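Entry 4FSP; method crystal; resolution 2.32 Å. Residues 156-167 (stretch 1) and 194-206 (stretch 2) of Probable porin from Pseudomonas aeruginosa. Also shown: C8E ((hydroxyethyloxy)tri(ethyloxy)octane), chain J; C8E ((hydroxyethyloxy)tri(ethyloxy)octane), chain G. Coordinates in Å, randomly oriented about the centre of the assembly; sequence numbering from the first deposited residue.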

# COMPACT_ATOMS: atom_id res chain seq x y z
N SER A 156 -16.47 -9.40 -18.71
CA SER A 156 -17.28 -9.08 -17.54
C SER A 156 -16.83 -9.85 -16.29
O SER A 156 -16.61 -11.06 -16.34
CB SER A 156 -18.76 -9.34 -17.83
OG SER A 156 -19.58 -8.61 -16.95
N GLY A 157 -16.68 -9.13 -15.18
CA GLY A 157 -16.25 -9.74 -13.92
C GLY A 157 -14.76 -10.05 -13.83
O GLY A 157 -14.29 -10.54 -12.80
N LEU A 158 -14.03 -9.76 -14.90
CA LEU A 158 -12.61 -10.09 -14.99
C LEU A 158 -11.77 -8.84 -15.25
O LEU A 158 -12.02 -8.11 -16.21
CB LEU A 158 -12.37 -11.08 -16.13
CG LEU A 158 -10.93 -11.54 -16.38
CD1 LEU A 158 -10.44 -12.30 -15.16
CD2 LEU A 158 -10.80 -12.41 -17.64
N SER A 159 -10.79 -8.58 -14.38
CA SER A 159 -9.81 -7.54 -14.66
C SER A 159 -8.49 -8.21 -14.91
O SER A 159 -8.13 -9.18 -14.24
CB SER A 159 -9.66 -6.55 -13.50
OG SER A 159 -10.93 -6.16 -13.04
N LEU A 160 -7.77 -7.69 -15.90
CA LEU A 160 -6.44 -8.14 -16.24
C LEU A 160 -5.51 -6.95 -16.17
O LEU A 160 -5.89 -5.82 -16.52
CB LEU A 160 -6.42 -8.68 -17.66
CG LEU A 160 -6.41 -10.19 -17.84
CD1 LEU A 160 -7.25 -10.57 -19.06
CD2 LEU A 160 -4.97 -10.62 -18.02
N ASN A 161 -4.29 -7.18 -15.71
CA ASN A 161 -3.29 -6.15 -15.81
C ASN A 161 -1.96 -6.74 -16.19
O ASN A 161 -1.70 -7.93 -15.97
CB ASN A 161 -3.16 -5.40 -14.50
CG ASN A 161 -2.73 -6.30 -13.39
OD1 ASN A 161 -3.52 -7.11 -12.88
ND2 ASN A 161 -1.45 -6.21 -13.03
N LEU A 162 -1.12 -5.89 -16.76
CA LEU A 162 0.20 -6.25 -17.24
C LEU A 162 1.03 -4.97 -17.14
O LEU A 162 0.54 -3.88 -17.48
CB LEU A 162 0.08 -6.65 -18.70
CG LEU A 162 1.36 -7.15 -19.37
CD1 LEU A 162 1.75 -8.47 -18.74
CD2 LEU A 162 1.15 -7.29 -20.88
N GLY A 163 2.26 -5.07 -16.67
CA GLY A 163 3.06 -3.87 -16.49
C GLY A 163 4.56 -4.08 -16.46
O GLY A 163 5.04 -5.21 -16.26
N ARG A 164 5.31 -3.00 -16.67
CA ARG A 164 6.75 -3.04 -16.53
C ARG A 164 7.25 -1.71 -15.99
O ARG A 164 6.92 -0.65 -16.54
CB ARG A 164 7.44 -3.39 -17.85
CG ARG A 164 8.97 -3.24 -17.81
CD ARG A 164 9.64 -3.73 -19.09
NE ARG A 164 10.21 -5.06 -18.92
CZ ARG A 164 11.29 -5.52 -19.55
NH1 ARG A 164 11.93 -4.75 -20.42
NH2 ARG A 164 11.73 -6.74 -19.30
N LEU A 165 8.01 -1.76 -14.90
CA LEU A 165 8.53 -0.56 -14.26
C LEU A 165 10.04 -0.53 -14.42
O LEU A 165 10.68 -1.58 -14.50
CB LEU A 165 8.18 -0.57 -12.78
CG LEU A 165 6.74 -0.94 -12.50
CD1 LEU A 165 6.51 -0.99 -11.01
CD2 LEU A 165 5.82 0.07 -13.15
N THR A 166 10.61 0.67 -14.49
CA THR A 166 12.04 0.80 -14.76
C THR A 166 12.79 1.72 -13.81
O THR A 166 14.02 1.75 -13.85
CB THR A 166 12.30 1.34 -16.17
OG1 THR A 166 11.83 2.69 -16.24
CG2 THR A 166 11.58 0.49 -17.21
N GLU A 167 12.07 2.47 -12.97
CA GLU A 167 12.68 3.48 -12.08
C GLU A 167 11.81 3.81 -10.88
O GLU A 167 10.58 3.69 -10.95
CB GLU A 167 12.96 4.79 -12.84
CG GLU A 167 14.15 4.78 -13.79
CD GLU A 167 14.31 6.09 -14.56
OE1 GLU A 167 13.28 6.69 -14.92
OE2 GLU A 167 15.46 6.51 -14.80
N ALA A 194 17.62 -3.82 -9.88
CA ALA A 194 17.41 -4.20 -11.27
C ALA A 194 16.87 -3.07 -12.13
O ALA A 194 16.40 -2.06 -11.61
CB ALA A 194 16.49 -5.41 -11.37
N ASP A 195 16.92 -3.27 -13.45
CA ASP A 195 16.43 -2.27 -14.40
C ASP A 195 14.95 -2.41 -14.64
O ASP A 195 14.30 -1.47 -15.09
CB ASP A 195 17.14 -2.42 -15.74
CG ASP A 195 18.62 -2.15 -15.65
OD1 ASP A 195 19.00 -0.97 -15.52
OD2 ASP A 195 19.40 -3.12 -15.73
N ARG A 196 14.41 -3.60 -14.36
CA ARG A 196 13.04 -3.92 -14.76
C ARG A 196 12.30 -4.68 -13.68
O ARG A 196 12.83 -5.63 -13.09
CB ARG A 196 13.03 -4.77 -16.03
CG ARG A 196 13.73 -4.17 -17.23
CD ARG A 196 13.03 -2.91 -17.68
NE ARG A 196 13.46 -2.49 -19.02
CZ ARG A 196 14.40 -1.58 -19.25
NH1 ARG A 196 15.02 -0.97 -18.24
NH2 ARG A 196 14.72 -1.28 -20.50
N PHE A 197 11.06 -4.28 -13.45
CA PHE A 197 10.15 -5.05 -12.63
C PHE A 197 8.94 -5.38 -13.48
O PHE A 197 8.25 -4.47 -13.96
CB PHE A 197 9.72 -4.27 -11.39
CG PHE A 197 8.86 -5.06 -10.44
CD1 PHE A 197 9.43 -5.93 -9.51
CD2 PHE A 197 7.47 -4.96 -10.48
CE1 PHE A 197 8.64 -6.68 -8.64
CE2 PHE A 197 6.68 -5.69 -9.61
CZ PHE A 197 7.27 -6.56 -8.69
N ASP A 198 8.66 -6.66 -13.69
CA ASP A 198 7.53 -7.06 -14.52
C ASP A 198 6.35 -7.42 -13.66
O ASP A 198 6.52 -7.91 -12.54
CB ASP A 198 7.94 -8.24 -15.38
CG ASP A 198 9.16 -7.93 -16.21
OD1 ASP A 198 9.17 -6.87 -16.86
OD2 ASP A 198 10.12 -8.72 -16.18
N LEU A 199 5.15 -7.17 -14.17
CA LEU A 199 3.96 -7.58 -13.44
C LEU A 199 2.83 -8.00 -14.36
O LEU A 199 2.70 -7.52 -15.48
CB LEU A 199 3.51 -6.49 -12.47
CG LEU A 199 3.12 -5.15 -13.10
CD1 LEU A 199 1.61 -5.10 -13.29
CD2 LEU A 199 3.62 -3.95 -12.25
N ALA A 200 2.00 -8.91 -13.86
CA ALA A 200 0.84 -9.37 -14.60
C ALA A 200 -0.14 -9.89 -13.57
O ALA A 200 0.26 -10.47 -12.56
CB ALA A 200 1.22 -10.48 -15.56
N GLY A 201 -1.42 -9.69 -13.83
CA GLY A 201 -2.39 -10.17 -12.89
C GLY A 201 -3.79 -10.31 -13.44
O GLY A 201 -4.10 -9.92 -14.58
N LEU A 202 -4.65 -10.82 -12.57
CA LEU A 202 -6.02 -11.15 -12.88
C LEU A 202 -6.80 -11.05 -11.57
O LEU A 202 -6.35 -11.52 -10.52
CB LEU A 202 -6.04 -12.56 -13.46
CG LEU A 202 -7.31 -13.34 -13.79
CD1 LEU A 202 -6.97 -14.46 -14.76
CD2 LEU A 202 -7.91 -13.93 -12.53
N ASP A 203 -7.96 -10.40 -11.62
CA ASP A 203 -8.84 -10.28 -10.47
C ASP A 203 -10.22 -10.65 -10.97
O ASP A 203 -10.68 -10.12 -11.99
CB ASP A 203 -8.85 -8.86 -9.92
CG ASP A 203 -7.46 -8.37 -9.54
OD1 ASP A 203 -6.93 -8.80 -8.49
OD2 ASP A 203 -6.89 -7.53 -10.28
N TYR A 204 -10.88 -11.57 -10.28
CA TYR A 204 -12.10 -12.18 -10.80
C TYR A 204 -13.23 -12.13 -9.79
O TYR A 204 -13.07 -12.58 -8.64
CB TYR A 204 -11.82 -13.64 -11.19
CG TYR A 204 -13.06 -14.42 -11.58
CD1 TYR A 204 -13.89 -13.96 -12.58
CD2 TYR A 204 -13.37 -15.61 -10.96
CE1 TYR A 204 -15.01 -14.67 -12.96
CE2 TYR A 204 -14.49 -16.33 -11.32
CZ TYR A 204 -15.31 -15.84 -12.33
OH TYR A 204 -16.43 -16.52 -12.73
N ARG A 205 -14.36 -11.57 -10.21
CA ARG A 205 -15.55 -11.52 -9.37
C ARG A 205 -16.20 -12.89 -9.44
O ARG A 205 -16.83 -13.24 -10.44
CB ARG A 205 -16.53 -10.46 -9.86
CG ARG A 205 -15.93 -9.07 -9.97
CD ARG A 205 -15.77 -8.42 -8.60
NE ARG A 205 -17.02 -7.85 -8.08
CZ ARG A 205 -17.72 -8.36 -7.07
NH1 ARG A 205 -17.29 -9.45 -6.45
NH2 ARG A 205 -18.84 -7.77 -6.67
N ILE A 206 -16.04 -13.69 -8.39
CA ILE A 206 -16.60 -15.03 -8.38
C ILE A 206 -18.10 -14.96 -8.13
O ILE A 206 -18.88 -15.73 -8.68
CB ILE A 206 -15.97 -15.86 -7.25
CG1 ILE A 206 -14.46 -15.96 -7.47
CG2 ILE A 206 -16.62 -17.24 -7.16
CD1 ILE A 206 -13.67 -16.16 -6.20
C1 C8E J . -7.01 -16.17 -9.54
C2 C8E J . -8.38 -16.52 -10.09
C3 C8E J . -9.21 -16.91 -8.87
C4 C8E J . -9.65 -18.36 -8.99
C5 C8E J . -10.77 -18.59 -7.95
C6 C8E J . -11.97 -19.22 -8.68
C7 C8E J . -13.06 -19.69 -7.70
C8 C8E J . -14.10 -20.41 -8.56
O9 C8E J . -15.30 -20.76 -7.83
C10 C8E J . -16.28 -21.11 -8.83
C11 C8E J . -17.61 -21.40 -8.17
O12 C8E J . -18.56 -20.71 -9.02
C1 C8E G . 11.79 -16.16 -14.33
C2 C8E G . 11.25 -16.55 -15.69
C3 C8E G . 10.11 -17.54 -15.50
C4 C8E G . 8.90 -17.07 -16.29
C5 C8E G . 7.68 -17.04 -15.38
C6 C8E G . 6.60 -16.14 -15.96
C7 C8E G . 5.24 -16.52 -15.38
C8 C8E G . 4.26 -15.38 -15.53
O9 C8E G . 2.98 -15.86 -15.89
C10 C8E G . 1.94 -15.15 -15.23
C11 C8E G . 0.71 -15.07 -16.12
O12 C8E G . -0.34 -14.43 -15.41
C13 C8E G . -1.49 -14.24 -16.20
C14 C8E G . -2.32 -13.08 -15.67

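What holds the two stretches side by side? They are neighbouring antiparallel strands, whose directions differ by 176°, and the backbone does most of the joining. Ser-159, Asn-161, Gly-163 and Leu-165 form hydrogen-bonded pairs with Asp-203, Gly-201, Leu-199 and Phe-197, each pair exchanging two N-H...O bonds. Ser-159 N to Asp-203 O, at 2.8 Å and 178°, is nearly straight. The ladder runs one rung further at Gly-157, whose O accepts from Arg-205 N at 2.8 Å. Between these pairs, CA-H groups lean on the same carbonyls, as where Leu-202 CA lies 3.2 Å from Ser-159 O.

Why does Leu-199, with 93 Å² covered, lose more surface to the other strand than any other residue? It sits opposite Gly-163, and its side chain, with chi1 near 62° (p), brings its end nearer the neighbouring strand, into the space that glycine leaves. A CB built on Gly-163 would come within 2.9 Å of Leu-199 CD1, a clash, so the leucine's position depends on the bare backbone there. The two strands keep normal pairing beneath it: Gly-163 N donates to Leu-199 O at 2.8 Å, and Leu-199 N returns a bond to Gly-163 O at 2.9 Å.

How does Leu-165, with 72 Å² covered, extend this packing? Its CB points to the same face of the sheet as that of Leu-199, and one methyl serves two neighbours: Leu-165 CD1 is 4.1 Å from Phe-197 CD2 and 4.3 Å from Leu-199 CD2. The phenylalanine is its partner in the backbone ladder, while the leucine lies diagonally across, so the apolar contact spans successive hydrogen-bonded pairs, past the Arg-164 and Asp-198 pair between them. The methyl approaches the Phe-197 ring obliquely.

What does Arg-164, with 71 Å² covered, do on the other face? It pairs with Asp-198 at a position without backbone hydrogen bonds, and the side chains supply a link instead: Arg-164 NE donates to Asp-198 OD1 at 2.9 Å and 169°, a hydrogen bond within a salt bridge. The carboxylate lies at the guanidinium's edge, near its plane, where the N-H groups point. A second arginine crowds in, with Arg-164 NH1 3.1 Å from Arg-196 NE; both are donors of like charge, so this is proximity without a bond. Arg-196 CD covers one face of the Arg-164 guanidinium, and Thr-166 CG2 in turn lies over one face of the Arg-196 guanidinium, so that Arg-164, Arg-196 and Thr-166 are packed together at this end of the contact.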